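Local atomic coordinates of arginyl-trna synthetase (PDB entry 1IQ0), a protein that probably catalyses the ATP-dependent attachment of L-arginine to tRNA(Arg), releasing AMP and diphosphate, as an aminoacyl-tRNA synthetase of the first class. Residues L160-L163 with R164-L168; A183-R186 with L187-P191; E192-R195 with L196-A199; A199-E202 with V203-A206. All coordinates share one frame; numbering follows the deposited sequence.

Contact 1. Residues L160-L163 with R164-L168; sequences LFAL and RHYGL
His165 N donates to Phe161 O (N to O 2.8 Å) and Tyr166 N to Ala162 O (3.0 Å), completing the last turn of helix 154-165 before Gly167, at positive phi, forms a Schellman motif in which Leu168 N returns to Leu163 O at 3.0 Å. One turn apart on this helix, the side chains of Phe161 and His165 run side by side in the same direction, the Phe161 ring carried there with CG anti to the backbone N (chi1 168°). His165 CB lies over one face of the Phe161 ring, 3.9 Å from its centroid, in a CH-pi contact. The imidazole continues past the rim; the two planes are only 21° apart but slid so far that they barely overlap, and Phe161 CZ meets His165 CG at 3.6 Å. With an alanine at Phe161, His165 CB would probably lose the ring it rests on, and a gap would open toward Ile200 and Val203. Next along the helix, Ala162 CB sits in plane at the Tyr166 ring edge, 4.0 Å from CE1, while Tyr166 OH is hydrogen-bonded to Asp190. The division of labour is plain: backbone bonds close the helix end, and its side chains meet through apolar, aromatic surfaces without pairing charges.

Contact 2. Residues A183-R186 with L187-P191; sequences AYVR and LHQDP
Tyr184 with His188 and Val185 with Gln189 form local side-chain pairs four residues apart at the C-terminal end of helix 176-189, in the catalytic domain. The regular turn is carried by Leu187 N to Ala183 O (3.0 Å) and His188 N to Tyr184 O (3.2 Å). Gln189 N also bonds to Arg186 O, three residues back, at 3.0 Å. The imidazole of His188 comes obliquely over one face of the Tyr184 ring, with centroids 4.5 Å apart and planes at 34°. Tyr184 projects with CG anti to its N (chi1 179°); its OH is held by Gln155, and its side chain also touches Asn115 of the predicted 'HIGH' region. A serine in place of Tyr184 would probably leave His188 without its aromatic neighbour in this helix and Gln155 without its hydroxyl mate. On the next position round, the extended Gln189 side chain runs alongside Val185, its CD 3.7 Å from Val185 CG1 and its CG 3.1 Å from Val185 O. Asp190 N bonds to Leu187 O, again three residues back. Side chains four residues apart thus lie together in pairs, an i to i+4 arrangement characteristic of an alpha-helix, here toward its C-terminal end.

Contact 3. Residues E192-R195 with L196-A199; sequences EYER and LQPA
Tyr193 turns its ring out with CG anti to the backbone N (chi1 171°), and Gln197, its CG beside its own N, bends at chi2 (-51°), which swings the amide back over the phenol. Gln197 NE2 comes to rest above one face of the Tyr193 ring, offset toward the rim and nearest CZ at 3.3 Å, the amide and ring planes 63° apart. The same nitrogen donates to Tyr193 O at 3.0 Å, the oxygen lying close to the amide plane of Gln197. Leu196 N bonds to Tyr193 O as well, at 3.1 Å, from the opposite face of the carbonyl, and Gln197 N takes Glu194 O at 3.1 Å. These bonds bring the chain out of the loop and into helix 197-208. Leu196 leans its CG on Glu192 O (3.2 Å), while its side chain packs against Phe161 and His165 of helix 154-165 and Leu187 of helix 176-189. Pro198 has no N-H to offer Arg195 O; its CD lies 3.4 Å from that oxygen, which instead receives a water at 2.7 Å that also accepts a weak bond from Ala199 N. At the far end of the phenol, Tyr193 OH is hydrogen-bonded to Glu158. Two donors thus grip one backbone carbonyl from its two faces, and the side-chain bond fixes the rotation of the Gln197 amide, keeping it above the aromatic ring while the phenol itself is tethered at its hydroxyl.

Contact 4. Residues A199-E202 with V203-A206; sequences AIEE and VLHA
Leu204 packs beside Glu201 on helix 197-208, an alpha-helix here laid with one side against helix 154-165. Its CB begins over two backbone oxygens, 3.4 Å from Glu201 O and 3.6 Å from Ile200 O. The first torsion, chi1 -144°, is away from a staggered position and carries CG along the flank of the helix, where the branch divides. CD1 ends 3.7 Å from Glu201 OE2, so that a methyl group lies next to a carboxylate oxygen, the two side chains running alongside in the same direction. Beyond this helix, the Leu204 side chain packs on Arg154 and Ala157. Glu201 comes alongside because its chain bends at chi2 (-67°); its other oxygen, OE1, forms a salt bridge with Arg154, outside this helix. The leucine thus touches both Glu201 and Arg154, and the arginine probably holds the carboxylate in its orientation. The backbone beneath is well bonded at this point: Leu204 N reaches Ile200 O at 2.9 Å, and His205 N reaches Glu201 O at 2.9 Å. The turn is less tightly held on either side, where the bond from Ala206 N to Glu202 O is weak and Val203 N divides weakly between Ala199 O and Ile200 O. Val203 adds its own side chain above these carbonyls, with CB 3.6 Å from Ile200 O and CG2 4.0 Å from Ala199 O.

How the contacts relate
The four contacts follow in series along the chain: contact 1 ends helix 154-165, contact 2 ends helix 176-189, contact 3 leads from the loop into helix 197-208, and contact 4 continues that helix, sharing Ala199 with contact 3. The centres of contacts 1 and 2 are about 10 Å apart, and those of contacts 2 and 4 about 17 Å. They meet through side chains: Tyr166 with Asp190, Phe161 with Ala199 and Ile200, Leu187 with Leu196 and Ile200. Together they join three successive helices into one peripheral cluster of the catalytic domain, their centres 35 to 41 Å from the chain's centre.

Contact 1. Residues L160-L163 with R164-L168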
loop_
_atom_site.group_PDB
_atom_site.type_symbol
_atom_site.label_atom_id
_atom_site.label_comp_id
_atom_site.label_asym_id
_atom_site.label_seq_id
_atom_site.Cartn_x
_atom_site.Cartn_y
_atom_site.Cartn_z
ATOM N N LEU A 160 12.093 0.349 29.165
ATOM C CA LEU A 160 11.919 -0.560 30.295
ATOM C C LEU A 160 12.819 -0.124 31.456
ATOM O O LEU A 160 12.439 -0.228 32.617
ATOM C CB LEU A 160 12.233 -2.002 29.887
ATOM C CG LEU A 160 11.268 -2.584 28.847
ATOM C CD1 LEU A 160 11.594 -4.058 28.581
ATOM C CD2 LEU A 160 9.846 -2.441 29.361
ATOM N N PHE A 161 14.011 0.366 31.134
ATOM C CA PHE A 161 14.920 0.842 32.167
ATOM C C PHE A 161 14.314 2.081 32.837
ATOM O O PHE A 161 14.272 2.175 34.067
ATOM C CB PHE A 161 16.276 1.217 31.570
ATOM C CG PHE A 161 17.152 1.985 32.519
ATOM C CD1 PHE A 161 17.733 1.352 33.616
ATOM C CD2 PHE A 161 17.347 3.353 32.348
ATOM C CE1 PHE A 161 18.492 2.072 34.536
ATOM C CE2 PHE A 161 18.105 4.083 33.260
ATOM C CZ PHE A 161 18.680 3.439 34.359
ATOM N N ALA A 162 13.845 3.025 32.020
ATOM C CA ALA A 162 13.247 4.257 32.524
ATOM C C ALA A 162 12.061 4.002 33.461
ATOM O O ALA A 162 11.931 4.651 34.496
ATOM C CB ALA A 162 12.806 5.140 31.358
ATOM N N LEU A 163 11.193 3.067 33.090
ATOM C CA LEU A 163 10.033 2.744 33.910
ATOM C C LEU A 163 10.444 2.312 35.316
ATOM O O LEU A 163 9.805 2.678 36.298
ATOM C CB LEU A 163 9.210 1.630 33.249
ATOM C CG LEU A 163 8.428 2.079 32.013
ATOM C CD1 LEU A 163 7.880 0.865 31.260
ATOM C CD2 LEU A 163 7.297 3.003 32.448
ATOM N N ARG A 164 11.516 1.537 35.408
ATOM C CA ARG A 164 12.000 1.056 36.697
ATOM C C ARG A 164 12.807 2.131 37.425
ATOM O O ARG A 164 12.541 2.435 38.585
ATOM C CB ARG A 164 12.867 -0.185 36.480
ATOM C CG ARG A 164 13.058 -1.053 37.704
ATOM C CD ARG A 164 13.892 -2.272 37.349
ATOM N NE ARG A 164 13.854 -3.302 38.382
ATOM C CZ ARG A 164 12.765 -3.983 38.724
ATOM N NH1 ARG A 164 11.611 -3.746 38.115
ATOM N NH2 ARG A 164 12.832 -4.908 39.674
ATOM N N HIS A 165 13.780 2.707 36.724
ATOM C CA HIS A 165 14.658 3.732 37.277
ATOM C C HIS A 165 13.917 4.893 37.922
ATOM O O HIS A 165 14.316 5.371 38.983
ATOM C CB HIS A 165 15.595 4.265 36.186
ATOM C CG HIS A 165 16.596 5.262 36.682
ATOM N ND1 HIS A 165 16.534 6.604 36.367
ATOM C CD2 HIS A 165 17.684 5.113 37.476
ATOM C CE1 HIS A 165 17.541 7.238 36.943
ATOM N NE2 HIS A 165 18.254 6.356 37.621
ATOM N N TYR A 166 12.846 5.349 37.282
ATOM C CA TYR A 166 12.072 6.459 37.819
ATOM C C TYR A 166 10.965 5.986 38.746
ATOM O O TYR A 166 10.216 6.794 39.288
ATOM C CB TYR A 166 11.492 7.299 36.677
ATOM C CG TYR A 166 12.564 7.956 35.844
ATOM C CD1 TYR A 166 12.796 7.556 34.526
ATOM C CD2 TYR A 166 13.391 8.941 36.393
ATOM C CE1 TYR A 166 13.827 8.118 33.774
ATOM C CE2 TYR A 166 14.429 9.511 35.652
ATOM C CZ TYR A 166 14.642 9.091 34.341
ATOM O OH TYR A 166 15.675 9.627 33.610
ATOM N N GLY A 167 10.877 4.673 38.931
ATOM C CA GLY A 167 9.860 4.114 39.803
ATOM C C GLY A 167 8.478 4.572 39.405
ATOM O O GLY A 167 7.717 5.085 40.229
ATOM N N LEU A 168 8.155 4.389 38.129
ATOM C CA LEU A 168 6.858 4.786 37.601
ATOM C C LEU A 168 5.891 3.610 37.624
ATOM O O LEU A 168 6.254 2.488 37.284
ATOM C CB LEU A 168 7.019 5.303 36.171
ATOM C CG LEU A 168 8.005 6.462 36.023
ATOM C CD1 LEU A 168 8.159 6.819 34.551
ATOM C CD2 LEU A 168 7.511 7.660 36.824
#

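Contact 2. Residues A183-R186 with L187-P191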
loop_
_atom_site.group_PDB
_atom_site.type_symbol
_atom_site.label_atom_id
_atom_site.label_comp_id
_atom_site.label_asym_id
_atom_site.label_seq_id
_atom_site.Cartn_x
_atom_site.Cartn_y
_atom_site.Cartn_z
ATOM N N ALA A 183 7.954 7.832 30.086
ATOM C CA ALA A 183 9.157 7.377 30.770
ATOM C C ALA A 183 10.348 7.515 29.824
ATOM O O ALA A 183 11.408 8.003 30.212
ATOM C CB ALA A 183 8.996 5.924 31.205
ATOM N N TYR A 184 10.173 7.097 28.573
ATOM C CA TYR A 184 11.255 7.198 27.605
ATOM C C TYR A 184 11.674 8.658 27.474
ATOM O O TYR A 184 12.863 8.972 27.470
ATOM C CB TYR A 184 10.808 6.671 26.237
ATOM C CG TYR A 184 11.866 6.771 25.154
ATOM C CD1 TYR A 184 12.818 5.768 24.988
ATOM C CD2 TYR A 184 11.913 7.871 24.295
ATOM C CE1 TYR A 184 13.788 5.851 23.989
ATOM C CE2 TYR A 184 12.885 7.965 23.292
ATOM C CZ TYR A 184 13.816 6.946 23.150
ATOM O OH TYR A 184 14.779 7.021 22.173
ATOM N N VAL A 185 10.695 9.550 27.363
ATOM C CA VAL A 185 10.991 10.974 27.229
ATOM C C VAL A 185 11.703 11.540 28.456
ATOM O O VAL A 185 12.600 12.369 28.318
ATOM C CB VAL A 185 9.705 11.810 26.967
ATOM C CG1 VAL A 185 10.015 13.311 27.091
ATOM C CG2 VAL A 185 9.167 11.510 25.568
ATOM N N ARG A 186 11.314 11.112 29.656
ATOM C CA ARG A 186 11.985 11.631 30.840
ATOM C C ARG A 186 13.452 11.206 30.822
ATOM O O ARG A 186 14.343 12.017 31.082
ATOM C CB ARG A 186 11.335 11.144 32.138
ATOM C CG ARG A 186 11.590 12.138 33.265
ATOM C CD ARG A 186 11.868 11.518 34.617
ATOM N NE ARG A 186 10.659 11.092 35.303
ATOM C CZ ARG A 186 10.565 10.970 36.624
ATOM N NH1 ARG A 186 11.610 11.252 37.390
ATOM N NH2 ARG A 186 9.434 10.556 37.178
ATOM N N LEU A 187 13.699 9.939 30.496
ATOM C CA LEU A 187 15.063 9.423 30.436
ATOM C C LEU A 187 15.956 10.277 29.540
ATOM O O LEU A 187 17.068 10.641 29.930
ATOM C CB LEU A 187 15.078 7.975 29.924
ATOM C CG LEU A 187 16.478 7.365 29.739
ATOM C CD1 LEU A 187 17.172 7.267 31.091
ATOM C CD2 LEU A 187 16.377 5.982 29.094
ATOM N N HIS A 188 15.477 10.597 28.340
ATOM C CA HIS A 188 16.268 11.397 27.406
ATOM C C HIS A 188 16.370 12.884 27.727
ATOM O O HIS A 188 17.095 13.615 27.055
ATOM C CB HIS A 188 15.756 11.223 25.975
ATOM C CG HIS A 188 16.336 10.033 25.280
ATOM N ND1 HIS A 188 15.879 8.750 25.491
ATOM C CD2 HIS A 188 17.388 9.923 24.436
ATOM C CE1 HIS A 188 16.625 7.902 24.807
ATOM N NE2 HIS A 188 17.547 8.589 24.159
ATOM N N GLN A 189 15.641 13.334 28.741
ATOM C CA GLN A 189 15.707 14.736 29.139
ATOM C C GLN A 189 16.519 14.790 30.425
ATOM O O GLN A 189 16.852 15.865 30.922
ATOM C CB GLN A 189 14.307 15.306 29.397
ATOM C CG GLN A 189 13.412 15.363 28.173
ATOM C CD GLN A 189 12.085 16.047 28.453
ATOM O OE1 GLN A 189 11.428 15.769 29.456
ATOM N NE2 GLN A 189 11.681 16.940 27.559
ATOM N N ASP A 190 16.835 13.611 30.956
ATOM C CA ASP A 190 17.592 13.517 32.195
ATOM C C ASP A 190 19.018 14.031 32.004
ATOM O O ASP A 190 19.738 13.584 31.108
ATOM C CB ASP A 190 17.621 12.071 32.684
ATOM C CG ASP A 190 18.083 11.958 34.122
ATOM O OD1 ASP A 190 19.037 12.676 34.492
ATOM O OD2 ASP A 190 17.499 11.149 34.879
ATOM N N PRO A 191 19.441 14.985 32.852
ATOM C CA PRO A 191 20.781 15.585 32.802
ATOM C C PRO A 191 21.903 14.547 32.849
ATOM O O PRO A 191 22.966 14.741 32.255
ATOM C CB PRO A 191 20.794 16.496 34.029
ATOM C CG PRO A 191 19.364 16.901 34.161
ATOM C CD PRO A 191 18.638 15.598 33.925
#

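Contact 3. Residues E192-R195 with L196-A199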
loop_
_atom_site.group_PDB
_atom_site.type_symbol
_atom_site.label_atom_id
_atom_site.label_comp_id
_atom_site.label_asym_id
_atom_site.label_seq_id
_atom_site.Cartn_x
_atom_site.Cartn_y
_atom_site.Cartn_z
ATOM N N GLU A 192 21.663 13.443 33.549
ATOM C CA GLU A 192 22.679 12.402 33.663
ATOM C C GLU A 192 22.396 11.165 32.811
ATOM O O GLU A 192 22.696 10.039 33.208
ATOM C CB GLU A 192 22.865 12.007 35.131
ATOM C CG GLU A 192 21.666 11.357 35.781
ATOM C CD GLU A 192 21.854 11.185 37.280
ATOM O OE1 GLU A 192 21.103 10.388 37.885
ATOM O OE2 GLU A 192 22.749 11.853 37.850
ATOM N N TYR A 193 21.831 11.395 31.629
ATOM C CA TYR A 193 21.517 10.330 30.687
ATOM C C TYR A 193 22.767 9.521 30.321
ATOM O O TYR A 193 22.729 8.292 30.282
ATOM C CB TYR A 193 20.892 10.929 29.421
ATOM C CG TYR A 193 20.720 9.940 28.288
ATOM C CD1 TYR A 193 19.813 8.884 28.381
ATOM C CD2 TYR A 193 21.485 10.053 27.127
ATOM C CE1 TYR A 193 19.672 7.960 27.340
ATOM C CE2 TYR A 193 21.356 9.142 26.087
ATOM C CZ TYR A 193 20.448 8.095 26.196
ATOM O OH TYR A 193 20.336 7.189 25.159
ATOM N N GLU A 194 23.876 10.209 30.056
ATOM C CA GLU A 194 25.120 9.521 29.700
ATOM C C GLU A 194 25.605 8.629 30.840
ATOM O O GLU A 194 25.988 7.479 30.631
ATOM C CB GLU A 194 26.208 10.536 29.343
ATOM C CG GLU A 194 25.865 11.398 28.137
ATOM C CD GLU A 194 25.693 10.584 26.863
ATOM O OE1 GLU A 194 25.179 11.136 25.867
ATOM O OE2 GLU A 194 26.077 9.394 26.853
ATOM N N ARG A 195 25.571 9.161 32.053
ATOM C CA ARG A 195 26.014 8.411 33.219
ATOM C C ARG A 195 25.179 7.148 33.439
ATOM O O ARG A 195 25.613 6.217 34.111
ATOM C CB ARG A 195 25.955 9.307 34.461
ATOM C CG ARG A 195 26.414 8.634 35.743
ATOM C CD ARG A 195 26.566 9.638 36.879
ATOM N NE ARG A 195 26.992 8.991 38.116
ATOM C CZ ARG A 195 27.345 9.641 39.222
ATOM N NH1 ARG A 195 27.329 10.966 39.251
ATOM N NH2 ARG A 195 27.708 8.962 40.301
ATOM N N LEU A 196 23.986 7.112 32.857
ATOM C CA LEU A 196 23.097 5.966 33.023
ATOM C C LEU A 196 23.298 4.827 32.016
ATOM O O LEU A 196 22.698 3.762 32.160
ATOM C CB LEU A 196 21.639 6.447 32.982
ATOM C CG LEU A 196 21.239 7.379 34.137
ATOM C CD1 LEU A 196 19.934 8.094 33.818
ATOM C CD2 LEU A 196 21.116 6.571 35.428
ATOM N N GLN A 197 24.146 5.033 31.011
ATOM C CA GLN A 197 24.365 3.998 30.002
ATOM C C GLN A 197 24.708 2.615 30.559
ATOM O O GLN A 197 24.168 1.608 30.096
ATOM C CB GLN A 197 25.442 4.439 29.001
ATOM C CG GLN A 197 25.056 5.690 28.207
ATOM C CD GLN A 197 23.675 5.583 27.561
ATOM O OE1 GLN A 197 23.444 4.730 26.707
ATOM N NE2 GLN A 197 22.756 6.449 27.975
ATOM N N PRO A 198 25.612 2.536 31.555
ATOM C CA PRO A 198 25.935 1.209 32.089
ATOM C C PRO A 198 24.697 0.487 32.620
ATOM O O PRO A 198 24.505 -0.703 32.371
ATOM C CB PRO A 198 26.956 1.516 33.186
ATOM C CG PRO A 198 27.674 2.722 32.627
ATOM C CD PRO A 198 26.519 3.562 32.105
ATOM N N ALA A 199 23.854 1.209 33.347
ATOM C CA ALA A 199 22.637 0.618 33.894
ATOM C C ALA A 199 21.698 0.188 32.757
ATOM O O ALA A 199 21.033 -0.849 32.836
ATOM C CB ALA A 199 21.934 1.619 34.818
HETATM O O HOH W 1 24.714 3.900 35.120
#

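Contact 4. Residues A199-E202 with V203-A206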
loop_
_atom_site.group_PDB
_atom_site.type_symbol
_atom_site.label_atom_id
_atom_site.label_comp_id
_atom_site.label_asym_id
_atom_site.label_seq_id
_atom_site.Cartn_x
_atom_site.Cartn_y
_atom_site.Cartn_z
ATOM N N ALA A 199 23.854 1.209 33.347
ATOM C CA ALA A 199 22.637 0.618 33.894
ATOM C C ALA A 199 21.698 0.188 32.757
ATOM O O ALA A 199 21.033 -0.849 32.836
ATOM C CB ALA A 199 21.934 1.619 34.818
ATOM N N ILE A 200 21.642 0.987 31.698
ATOM C CA ILE A 200 20.800 0.648 30.553
ATOM C C ILE A 200 21.319 -0.624 29.869
ATOM O O ILE A 200 20.529 -1.466 29.439
ATOM C CB ILE A 200 20.750 1.817 29.533
ATOM C CG1 ILE A 200 19.883 2.951 30.095
ATOM C CG2 ILE A 200 20.220 1.331 28.199
ATOM C CD1 ILE A 200 19.900 4.215 29.250
ATOM N N GLU A 201 22.642 -0.765 29.782
ATOM C CA GLU A 201 23.245 -1.947 29.161
ATOM C C GLU A 201 22.836 -3.219 29.907
ATOM O O GLU A 201 22.669 -4.276 29.292
ATOM C CB GLU A 201 24.778 -1.846 29.152
ATOM C CG GLU A 201 25.344 -0.635 28.424
ATOM C CD GLU A 201 25.112 -0.663 26.918
ATOM O OE1 GLU A 201 25.423 0.352 26.259
ATOM O OE2 GLU A 201 24.630 -1.691 26.392
ATOM N N GLU A 202 22.684 -3.114 31.226
ATOM C CA GLU A 202 22.291 -4.261 32.041
ATOM C C GLU A 202 20.893 -4.740 31.671
ATOM O O GLU A 202 20.633 -5.941 31.646
ATOM C CB GLU A 202 22.338 -3.914 33.537
ATOM C CG GLU A 202 23.735 -3.933 34.133
ATOM C CD GLU A 202 23.741 -3.633 35.621
ATOM O OE1 GLU A 202 22.985 -4.294 36.368
ATOM O OE2 GLU A 202 24.507 -2.740 36.045
ATOM N N VAL A 203 19.983 -3.805 31.409
ATOM C CA VAL A 203 18.633 -4.190 31.020
ATOM C C VAL A 203 18.672 -4.734 29.594
ATOM O O VAL A 203 17.964 -5.684 29.264
ATOM C CB VAL A 203 17.654 -2.998 31.085
ATOM C CG1 VAL A 203 16.313 -3.394 30.475
ATOM C CG2 VAL A 203 17.457 -2.563 32.547
ATOM N N LEU A 204 19.525 -4.143 28.760
ATOM C CA LEU A 204 19.646 -4.571 27.371
ATOM C C LEU A 204 20.075 -6.038 27.328
ATOM O O LEU A 204 19.585 -6.814 26.511
ATOM C CB LEU A 204 20.686 -3.722 26.632
ATOM C CG LEU A 204 20.444 -3.354 25.159
ATOM C CD1 LEU A 204 21.797 -3.091 24.485
ATOM C CD2 LEU A 204 19.682 -4.454 24.426
ATOM N N HIS A 205 21.007 -6.403 28.207
ATOM C CA HIS A 205 21.502 -7.775 28.282
ATOM C C HIS A 205 20.353 -8.725 28.648
ATOM O O HIS A 205 20.188 -9.779 28.036
ATOM C CB HIS A 205 22.620 -7.873 29.330
ATOM C CG HIS A 205 23.206 -9.245 29.467
ATOM N ND1 HIS A 205 23.055 -10.010 30.607
ATOM C CD2 HIS A 205 23.953 -9.985 28.615
ATOM C CE1 HIS A 205 23.687 -11.160 30.448
ATOM N NE2 HIS A 205 24.240 -11.170 29.248
ATOM N N ALA A 206 19.559 -8.352 29.647
ATOM C CA ALA A 206 18.436 -9.188 30.051
ATOM C C ALA A 206 17.396 -9.230 28.932
ATOM O O ALA A 206 16.770 -10.262 28.685
ATOM C CB ALA A 206 17.807 -8.651 31.344
#